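Local coordinates for sensor protein (Bacillus halodurans, PDB 3O5Y) that forms the GAF domain of a two-component sensor histidine kinase, an enzyme that probably transfers a phosphoryl group from ATP to a protein histidine, at residues F23-F28 / V41-S46; E34-S39 / S53-E58; K105-G110 / S140-E145. All coordinates share one frame; numbering follows the deposited sequence.

Contact 1: F23-F28 / V41-S46; sequences FDRISF and VYPKGS. With ACT (acetate ion), chain C.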
loop_
_atom_site.group_PDB
_atom_site.type_symbol
_atom_site.label_atom_id
_atom_site.label_comp_id
_atom_site.label_asym_id
_atom_site.label_seq_id
_atom_site.Cartn_x
_atom_site.Cartn_y
_atom_site.Cartn_z
ATOM N N PHE A 23 8.843 -9.131 2.307
ATOM C CA PHE A 23 7.801 -8.806 1.350
ATOM C C PHE A 23 8.373 -8.940 -0.042
ATOM O O PHE A 23 9.591 -8.901 -0.219
ATOM C CB PHE A 23 7.282 -7.383 1.547
ATOM C CG PHE A 23 8.261 -6.311 1.128
ATOM C CD1 PHE A 23 9.273 -5.902 1.987
ATOM C CD2 PHE A 23 8.181 -5.728 -0.135
ATOM C CE1 PHE A 23 10.187 -4.925 1.604
ATOM C CE2 PHE A 23 9.094 -4.748 -0.528
ATOM C CZ PHE A 23 10.098 -4.343 0.353
ATOM N N ASP A 24 7.500 -9.049 -1.037
ATOM C CA ASP A 24 7.930 -9.235 -2.396
ATOM C C ASP A 24 7.580 -8.029 -3.255
ATOM O O ASP A 24 8.303 -7.721 -4.208
ATOM C CB ASP A 24 7.310 -10.512 -2.966
ATOM C CG ASP A 24 7.649 -11.746 -2.128
ATOM O OD1 ASP A 24 6.712 -12.355 -1.563
ATOM O OD2 ASP A 24 8.849 -12.091 -2.002
ATOM N N ARG A 25 6.498 -7.327 -2.918
ATOM C CA ARG A 25 6.009 -6.256 -3.774
ATOM C C ARG A 25 5.379 -5.193 -2.926
ATOM O O ARG A 25 4.676 -5.506 -1.982
ATOM C CB ARG A 25 4.971 -6.822 -4.735
ATOM C CG ARG A 25 4.712 -5.995 -5.976
ATOM C CD ARG A 25 3.527 -5.107 -5.781
ATOM N NE ARG A 25 3.191 -4.362 -6.982
ATOM C CZ ARG A 25 2.067 -3.673 -7.116
ATOM N NH1 ARG A 25 1.184 -3.656 -6.115
ATOM N NH2 ARG A 25 1.826 -3.001 -8.242
ATOM N N ILE A 26 5.640 -3.934 -3.245
ATOM C CA ILE A 26 5.012 -2.821 -2.542
ATOM C C ILE A 26 4.528 -1.837 -3.567
ATOM O O ILE A 26 5.197 -1.602 -4.569
ATOM C CB ILE A 26 5.993 -2.063 -1.601
ATOM C CG1 ILE A 26 6.544 -2.998 -0.546
ATOM C CG2 ILE A 26 5.295 -0.902 -0.889
ATOM C CD1 ILE A 26 6.694 -2.388 0.827
ATOM N N SER A 27 3.372 -1.245 -3.316
ATOM C CA SER A 27 2.971 -0.098 -4.098
ATOM C C SER A 27 2.538 0.981 -3.148
ATOM O O SER A 27 2.071 0.708 -2.048
ATOM C CB SER A 27 1.848 -0.433 -5.079
ATOM O OG SER A 27 0.671 -0.733 -4.379
ATOM N N PHE A 28 2.710 2.219 -3.578
ATOM C CA PHE A 28 2.268 3.327 -2.789
ATOM C C PHE A 28 1.292 4.135 -3.618
ATOM O O PHE A 28 1.517 4.380 -4.811
ATOM C CB PHE A 28 3.452 4.175 -2.309
ATOM C CG PHE A 28 3.044 5.521 -1.831
ATOM C CD1 PHE A 28 2.365 5.666 -0.620
ATOM C CD2 PHE A 28 3.263 6.646 -2.617
ATOM C CE1 PHE A 28 1.931 6.913 -0.187
ATOM C CE2 PHE A 28 2.835 7.907 -2.185
ATOM C CZ PHE A 28 2.161 8.032 -0.960
ATOM N N VAL A 41 5.802 1.951 -7.351
ATOM C CA VAL A 41 5.816 0.504 -7.270
ATOM C C VAL A 41 7.251 -0.010 -7.107
ATOM O O VAL A 41 8.168 0.482 -7.763
ATOM C CB VAL A 41 5.222 -0.129 -8.545
ATOM C CG1 VAL A 41 5.288 -1.647 -8.455
ATOM C CG2 VAL A 41 3.788 0.332 -8.784
ATOM N N TYR A 42 7.438 -1.001 -6.242
ATOM C CA TYR A 42 8.683 -1.751 -6.171
ATOM C C TYR A 42 8.347 -3.230 -6.146
ATOM O O TYR A 42 7.483 -3.640 -5.373
ATOM C CB TYR A 42 9.492 -1.402 -4.918
ATOM C CG TYR A 42 10.659 -2.345 -4.730
ATOM C CD1 TYR A 42 11.885 -2.115 -5.373
ATOM C CD2 TYR A 42 10.533 -3.490 -3.953
ATOM C CE1 TYR A 42 12.956 -3.000 -5.224
ATOM C CE2 TYR A 42 11.595 -4.383 -3.804
ATOM C CZ TYR A 42 12.798 -4.132 -4.434
ATOM O OH TYR A 42 13.839 -5.022 -4.273
ATOM N N PRO A 43 9.043 -4.055 -6.957
ATOM C CA PRO A 43 10.113 -3.759 -7.926
ATOM C C PRO A 43 9.607 -2.899 -9.077
ATOM O O PRO A 43 8.423 -2.972 -9.396
ATOM C CB PRO A 43 10.497 -5.141 -8.455
ATOM C CG PRO A 43 10.023 -6.100 -7.420
ATOM C CD PRO A 43 8.800 -5.505 -6.836
ATOM N N LYS A 44 10.498 -2.114 -9.696
ATOM C CA LYS A 44 10.110 -1.067 -10.662
ATOM C C LYS A 44 9.193 -1.553 -11.783
ATOM O O LYS A 44 8.268 -0.835 -12.192
ATOM C CB LYS A 44 11.347 -0.366 -11.251
ATOM N N GLY A 45 9.435 -2.770 -12.264
ATOM C CA GLY A 45 8.672 -3.306 -13.389
ATOM C C GLY A 45 7.241 -3.729 -13.090
ATOM O O GLY A 45 6.397 -3.750 -13.996
ATOM N N SER A 46 6.962 -4.028 -11.819
ATOM C CA SER A 46 5.826 -4.882 -11.445
ATOM C C SER A 46 4.528 -4.172 -11.072
ATOM O O SER A 46 4.196 -4.009 -9.893
ATOM C CB SER A 46 6.233 -5.840 -10.324
ATOM O OG SER A 46 6.379 -5.128 -9.119
HETATM C C ACT C . -1.713 -2.045 -7.345
HETATM O O ACT C . -2.930 -2.293 -7.620
HETATM O OXT ACT C . -1.399 -1.834 -6.135
HETATM C CH3 ACT C . -0.705 -2.005 -8.447
#
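Arg25 reaches across from its strand to Val41, Tyr42 and Ser46, and nearly every atom of its side chain meets something. CB lies 4.1 Å from Tyr42 O. CG, anti to the backbone N (chi1 -160°), sits 3.7 Å from Ser46 OG and equally near Tyr42 O. A bend at chi2 then turns CD, and NE comes within 3.1 Å of Ser46 O. That oxygen lies close to the guanidinium plane, at the edge of the group, and the bond is somewhat bent, with 148° at the hydrogen. CG1 of Val41 approaches NE and NH2 obliquely. At the tip, Arg25 NH1 gives a nearly straight bond of 3.2 Å to OXT of an acetate ion. Ser27 OG holds the same oxygen; the place of NH2 beside the acetate methyl is doubtful.

The backbones here are the open end of the 25-32/35-42 beta hairpin in the antiparallel sheet of the GAF domain. Ile26 and Tyr42 form a hydrogen-bonded pair, Ile26 N to Tyr42 O at 2.8 Å and Tyr42 N to Ile26 O at 2.9 Å. Ser27 and Val41, the next pair, are non-hydrogen-bonded and put their side chains on the sheet face where the acetate is bound. On the other face Tyr42 and Ile26 join helix 6-20 through Lys18 and Leu17, while the edge of the Phe23 ring, at CE2, meets Tyr42 CD2 at 3.9 Å, the two side chains crossing at about a right angle. Asp24 and Arg25 together face Gly115 of the other neighbouring strand in a classic beta bulge. After Tyr42 a cis peptide leads into a type I turn from Pro43 to Ser46, where Pro43 O accepts from both the backbone N and OG of Ser46, fixing the residue whose carbonyl receives Arg25.

Contact 2: E34-S39 / S53-E58; sequences ETLKLS and STIPKE
Leu36 and Ile55 meet through backbone and side chain alike where the short, weakly bonded strand 54-55 lies antiparallel against strand 35-42, at the edge of the GAF sheet. The direct hydrogen bonds are few. Ile55 N reaches Leu36 O at 2.9 Å, almost straight, and Leu38 N reaches Ser53 O at 3.0 Å with a more bent approach, 147° at the hydrogen. Two CA-H...O contacts support them, Lys37 CA lying 3.1 Å from Ser53 O and Thr54 CA 3.4 Å from Leu36 O.

Water supplies a further link. One molecule accepts from Leu36 N at 2.8 Å and donates to Ile55 O, bridging backbone groups that do not bond directly; Ile55 O is also reached by Trp63 NE1 of helix 61-68.

Side-chain contacts differ on the two faces. Leu36 CD1 sits 4.0 Å from Ile55 CB, and this pair faces the interior, with Leu29 touching both residues and Tyr62 and Trp63 packing on Leu36. The face of Lys37 and Thr54 is the more exposed one: CG of Lys37 passes Thr54 OG1, and the methyl carbons CG2 of Thr35 and Thr54 meet at 3.8 Å.

With two direct backbone bonds, a water in the gap and one buried apolar face, the pairing combines sparse hydrogen bonding with hydrophobic contact.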
loop_
_atom_site.group_PDB
_atom_site.type_symbol
_atom_site.label_atom_id
_atom_site.label_comp_id
_atom_site.label_asym_id
_atom_site.label_seq_id
_atom_site.Cartn_x
_atom_site.Cartn_y
_atom_site.Cartn_z
ATOM N N GLU A 34 -9.364 14.118 -3.476
ATOM C CA GLU A 34 -10.317 13.017 -3.248
ATOM C C GLU A 34 -10.219 11.930 -4.328
ATOM O O GLU A 34 -11.181 11.193 -4.573
ATOM C CB GLU A 34 -11.755 13.554 -3.133
ATOM N N THR A 35 -9.042 11.852 -4.953
ATOM C CA THR A 35 -8.732 10.902 -6.008
ATOM C C THR A 35 -7.464 10.125 -5.608
ATOM O O THR A 35 -6.434 10.728 -5.272
ATOM C CB THR A 35 -8.528 11.644 -7.344
ATOM O OG1 THR A 35 -9.705 12.411 -7.636
ATOM C CG2 THR A 35 -8.275 10.691 -8.494
ATOM N N LEU A 36 -7.549 8.794 -5.636
ATOM C CA LEU A 36 -6.452 7.935 -5.231
ATOM C C LEU A 36 -5.758 7.425 -6.477
ATOM O O LEU A 36 -6.393 6.806 -7.333
ATOM C CB LEU A 36 -7.003 6.743 -4.455
ATOM C CG LEU A 36 -6.263 6.095 -3.279
ATOM C CD1 LEU A 36 -6.425 4.561 -3.313
ATOM C CD2 LEU A 36 -4.809 6.503 -3.126
ATOM N N LYS A 37 -4.458 7.658 -6.573
ATOM C CA LYS A 37 -3.704 7.257 -7.747
ATOM C C LYS A 37 -2.489 6.403 -7.396
ATOM O O LYS A 37 -1.764 6.715 -6.453
ATOM C CB LYS A 37 -3.253 8.489 -8.515
ATOM C CG LYS A 37 -4.348 9.142 -9.345
ATOM C CD LYS A 37 -4.170 10.663 -9.401
ATOM C CE LYS A 37 -5.094 11.329 -10.424
ATOM N NZ LYS A 37 -4.354 11.718 -11.653
ATOM N N LEU A 38 -2.268 5.329 -8.158
ATOM C CA LEU A 38 -1.021 4.570 -8.060
ATOM C C LEU A 38 0.139 5.522 -8.342
ATOM O O LEU A 38 0.160 6.191 -9.379
ATOM C CB LEU A 38 -0.985 3.460 -9.106
ATOM C CG LEU A 38 -0.295 2.119 -8.830
ATOM C CD1 LEU A 38 0.127 1.483 -10.156
ATOM C CD2 LEU A 38 0.870 2.177 -7.853
ATOM N N SER A 39 1.116 5.591 -7.452
ATOM C CA SER A 39 2.201 6.513 -7.727
ATOM C C SER A 39 3.602 5.920 -7.686
ATOM O O SER A 39 4.494 6.434 -8.355
ATOM C CB SER A 39 2.097 7.746 -6.835
ATOM O OG SER A 39 2.381 7.402 -5.505
ATOM N N SER A 53 -2.686 5.568 -12.552
ATOM C CA SER A 53 -4.065 5.048 -12.594
ATOM C C SER A 53 -4.893 5.505 -11.392
ATOM O O SER A 53 -4.393 5.604 -10.264
ATOM C CB SER A 53 -4.087 3.519 -12.663
ATOM O OG SER A 53 -3.471 3.044 -13.841
ATOM N N THR A 54 -6.169 5.769 -11.641
ATOM C CA THR A 54 -7.107 6.107 -10.576
ATOM C C THR A 54 -7.770 4.837 -10.064
ATOM O O THR A 54 -8.178 3.983 -10.842
ATOM C CB THR A 54 -8.146 7.124 -11.067
ATOM O OG1 THR A 54 -7.476 8.354 -11.357
ATOM C CG2 THR A 54 -9.228 7.384 -10.009
ATOM N N ILE A 55 -7.823 4.703 -8.746
ATOM C CA ILE A 55 -8.518 3.600 -8.103
ATOM C C ILE A 55 -9.929 4.079 -7.754
ATOM O O ILE A 55 -10.088 5.027 -6.977
ATOM C CB ILE A 55 -7.777 3.145 -6.829
ATOM C CG1 ILE A 55 -6.287 2.908 -7.122
ATOM C CG2 ILE A 55 -8.486 1.946 -6.173
ATOM C CD1 ILE A 55 -5.956 1.805 -8.165
ATOM N N PRO A 56 -10.955 3.452 -8.367
ATOM C CA PRO A 56 -12.346 3.782 -8.080
ATOM C C PRO A 56 -12.714 3.276 -6.705
ATOM O O PRO A 56 -12.103 2.319 -6.217
ATOM C CB PRO A 56 -13.120 2.990 -9.144
ATOM C CG PRO A 56 -12.214 1.866 -9.511
ATOM C CD PRO A 56 -10.839 2.445 -9.440
ATOM N N LYS A 57 -13.707 3.911 -6.094
ATOM C CA LYS A 57 -14.152 3.551 -4.762
ATOM C C LYS A 57 -14.910 2.232 -4.733
ATOM O O LYS A 57 -14.731 1.436 -3.808
ATOM C CB LYS A 57 -15.011 4.667 -4.152
ATOM C CG LYS A 57 -14.230 5.952 -3.877
ATOM C CD LYS A 57 -14.972 6.894 -2.946
ATOM C CE LYS A 57 -14.295 8.263 -2.957
ATOM N NZ LYS A 57 -14.768 9.205 -1.896
ATOM N N GLU A 58 -15.757 1.990 -5.730
ATOM C CA GLU A 58 -16.618 0.811 -5.691
ATOM C C GLU A 58 -15.798 -0.488 -5.619
ATOM O O GLU A 58 -14.894 -0.713 -6.424
ATOM C CB GLU A 58 -17.586 0.795 -6.876
ATOM C CG GLU A 58 -18.722 -0.221 -6.753
ATOM C CD GLU A 58 -19.785 0.157 -5.720
ATOM O OE1 GLU A 58 -20.493 -0.745 -5.201
ATOM O OE2 GLU A 58 -19.916 1.356 -5.416
HETATM O O HOH W 1 -9.868 7.594 -6.689
#

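Contact 3: K105-G110 / S140-E145; sequences KNKRVG and SIENVE
Glu142, in the last turn of helix 124-142, extends its carboxylate between Asn106 and Lys107 of the loop that enters strand 108-116. Its CG is anti to the backbone N (chi1 -169°), and the chain beyond is extended, carrying the acid away from the helix toward the loop. Asn106 ND2 donates to Glu142 OE1 at 3.1 Å, coming from above the carboxylate plane, with the two flat groups turned 26° against each other. The Lys107 side chain runs past Glu142 in the opposite direction, its CG 3.3 Å and its CE 3.4 Å from OE2. The ammonium makes no direct contact, since Lys107 NZ stays 4.8 Å from Glu142 OE2, but its positive charge would probably still favour the ionised form of the acid. Next to this polar cluster along both segments, Val109 CG1 meets Ile141 CG2 at 3.7 Å in a hydrophobic touch.

In the second shell, Ser104 ties carboxylate and loop together: its OG is hydrogen-bonded to Glu142 OE2 and also to the backbone N of both Asn106 and Lys107. The acid is thus fixed through both oxygens, and the turn that presents Asn106 is held by the same serine. Val109, for its part, belongs with Gly110 to a classic beta bulge opposite Ile102.

Farther out, Ile141 reaches Phe28 of strand 25-32 and Leu6 of helix 6-20, and Val109 pairs through its backbone with Leu31 and Ile102 on the flanking strands. The end of the C-terminal helix is therefore laid against the start of strand 108-116, beside the N-terminal helix that covers the same face of the sheet.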
loop_
_atom_site.group_PDB
_atom_site.type_symbol
_atom_site.label_atom_id
_atom_site.label_comp_id
_atom_site.label_asym_id
_atom_site.label_seq_id
_atom_site.Cartn_x
_atom_site.Cartn_y
_atom_site.Cartn_z
ATOM N N LYS A 105 -2.399 13.743 11.084
ATOM C CA LYS A 105 -3.341 14.322 12.040
ATOM C C LYS A 105 -4.432 15.141 11.343
ATOM O O LYS A 105 -5.514 15.315 11.885
ATOM C CB LYS A 105 -2.585 15.195 13.038
ATOM C CG LYS A 105 -1.898 16.369 12.379
ATOM C CD LYS A 105 -1.306 17.300 13.379
ATOM C CE LYS A 105 -0.981 18.627 12.717
ATOM N NZ LYS A 105 -0.497 19.519 13.744
ATOM N N ASN A 106 -4.135 15.643 10.143
ATOM C CA ASN A 106 -5.064 16.504 9.401
ATOM C C ASN A 106 -5.908 15.776 8.376
ATOM O O ASN A 106 -7.107 16.039 8.277
ATOM C CB ASN A 106 -4.319 17.604 8.651
ATOM C CG ASN A 106 -3.678 18.601 9.567
ATOM O OD1 ASN A 106 -4.303 19.102 10.517
ATOM N ND2 ASN A 106 -2.408 18.907 9.293
ATOM N N LYS A 107 -5.282 14.896 7.589
ATOM C CA LYS A 107 -5.951 14.295 6.423
ATOM C C LYS A 107 -5.455 12.892 6.070
ATOM O O LYS A 107 -4.418 12.428 6.568
ATOM C CB LYS A 107 -5.776 15.202 5.198
ATOM C CG LYS A 107 -4.310 15.288 4.741
ATOM C CD LYS A 107 -4.143 16.155 3.496
ATOM C CE LYS A 107 -2.672 16.260 3.118
ATOM N NZ LYS A 107 -2.540 16.460 1.648
ATOM N N ARG A 108 -6.215 12.224 5.207
ATOM C CA ARG A 108 -5.760 11.004 4.560
ATOM C C ARG A 108 -4.779 11.415 3.501
ATOM O O ARG A 108 -4.985 12.405 2.804
ATOM C CB ARG A 108 -6.913 10.292 3.884
ATOM C CG ARG A 108 -8.041 9.954 4.791
ATOM C CD ARG A 108 -9.311 10.307 4.092
ATOM N NE ARG A 108 -10.271 9.226 4.200
ATOM C CZ ARG A 108 -11.298 9.065 3.375
ATOM N NH1 ARG A 108 -12.123 8.033 3.547
ATOM N NH2 ARG A 108 -11.493 9.935 2.376
ATOM N N VAL A 109 -3.723 10.629 3.375
ATOM C CA VAL A 109 -2.589 10.962 2.538
ATOM C C VAL A 109 -2.449 9.953 1.403
ATOM O O VAL A 109 -2.098 10.312 0.281
ATOM C CB VAL A 109 -1.303 11.019 3.409
ATOM C CG1 VAL A 109 -0.040 10.835 2.583
ATOM C CG2 VAL A 109 -1.249 12.313 4.159
ATOM N N GLY A 110 -2.727 8.685 1.686
ATOM C CA GLY A 110 -2.541 7.659 0.662
ATOM C C GLY A 110 -2.702 6.266 1.205
ATOM O O GLY A 110 -3.321 6.064 2.251
ATOM N N SER A 140 5.826 13.251 6.877
ATOM C CA SER A 140 6.858 13.596 5.907
ATOM C C SER A 140 6.278 13.945 4.545
ATOM O O SER A 140 6.762 14.855 3.883
ATOM C CB SER A 140 7.843 12.424 5.753
ATOM O OG SER A 140 8.536 12.164 6.974
ATOM N N ILE A 141 5.253 13.211 4.120
ATOM C CA ILE A 141 4.631 13.461 2.819
ATOM C C ILE A 141 3.848 14.762 2.860
ATOM O O ILE A 141 3.880 15.554 1.917
ATOM C CB ILE A 141 3.715 12.289 2.380
ATOM C CG1 ILE A 141 4.554 11.070 2.019
ATOM C CG2 ILE A 141 2.841 12.674 1.183
ATOM C CD1 ILE A 141 3.741 9.825 1.748
ATOM N N GLU A 142 3.146 14.976 3.967
ATOM C CA GLU A 142 2.312 16.149 4.145
ATOM C C GLU A 142 3.180 17.402 4.142
ATOM O O GLU A 142 2.787 18.435 3.594
ATOM C CB GLU A 142 1.528 16.038 5.458
ATOM C CG GLU A 142 0.431 17.074 5.602
ATOM C CD GLU A 142 -0.560 16.731 6.693
ATOM O OE1 GLU A 142 -0.350 17.139 7.848
ATOM O OE2 GLU A 142 -1.573 16.077 6.376
ATOM N N ASN A 143 4.366 17.293 4.743
ATOM C CA ASN A 143 5.303 18.410 4.840
ATOM C C ASN A 143 6.126 18.671 3.574
ATOM O O ASN A 143 7.002 19.532 3.564
ATOM C CB ASN A 143 6.202 18.239 6.063
ATOM C CG ASN A 143 5.580 18.811 7.320
ATOM O OD1 ASN A 143 5.255 19.999 7.378
ATOM N ND2 ASN A 143 5.416 17.971 8.338
ATOM N N VAL A 144 5.835 17.932 2.509
ATOM C CA VAL A 144 6.361 18.259 1.190
ATOM C C VAL A 144 5.462 19.308 0.531
ATOM O O VAL A 144 5.959 20.295 -0.023
ATOM C CB VAL A 144 6.520 16.993 0.304
ATOM C CG1 VAL A 144 6.542 17.348 -1.186
ATOM C CG2 VAL A 144 7.781 16.241 0.694
ATOM N N GLU A 145 4.145 19.102 0.620
ATOM C CA GLU A 145 3.151 20.004 0.015
ATOM C C GLU A 145 2.496 20.949 1.032
ATOM O O GLU A 145 3.168 21.737 1.705
ATOM C CB GLU A 145 2.073 19.186 -0.708
#

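All three contacts reach the same antiparallel sheet. Contacts 1 and 2 share strand 35-42, and although their centres are about 17 Å apart they touch: Ser39 N probably bonds to Phe28 O at 2.9 Å, and Leu38 CD2 packs 3.9 Å from Ser27 CB. Residues of both border the acetate, with Leu38 joining Arg25, Ser27 and Tyr62; the ion probably comes from the crystallisation liquor but may mark a pocket. Contact 3 lies about 22 Å from contact 1 between centres, yet Ile141 CD1 meets Phe28 CZ at 3.6 Å on the helix-covered face. Contacts 2 and 3 do not touch, their nearest atoms being about 5 Å apart.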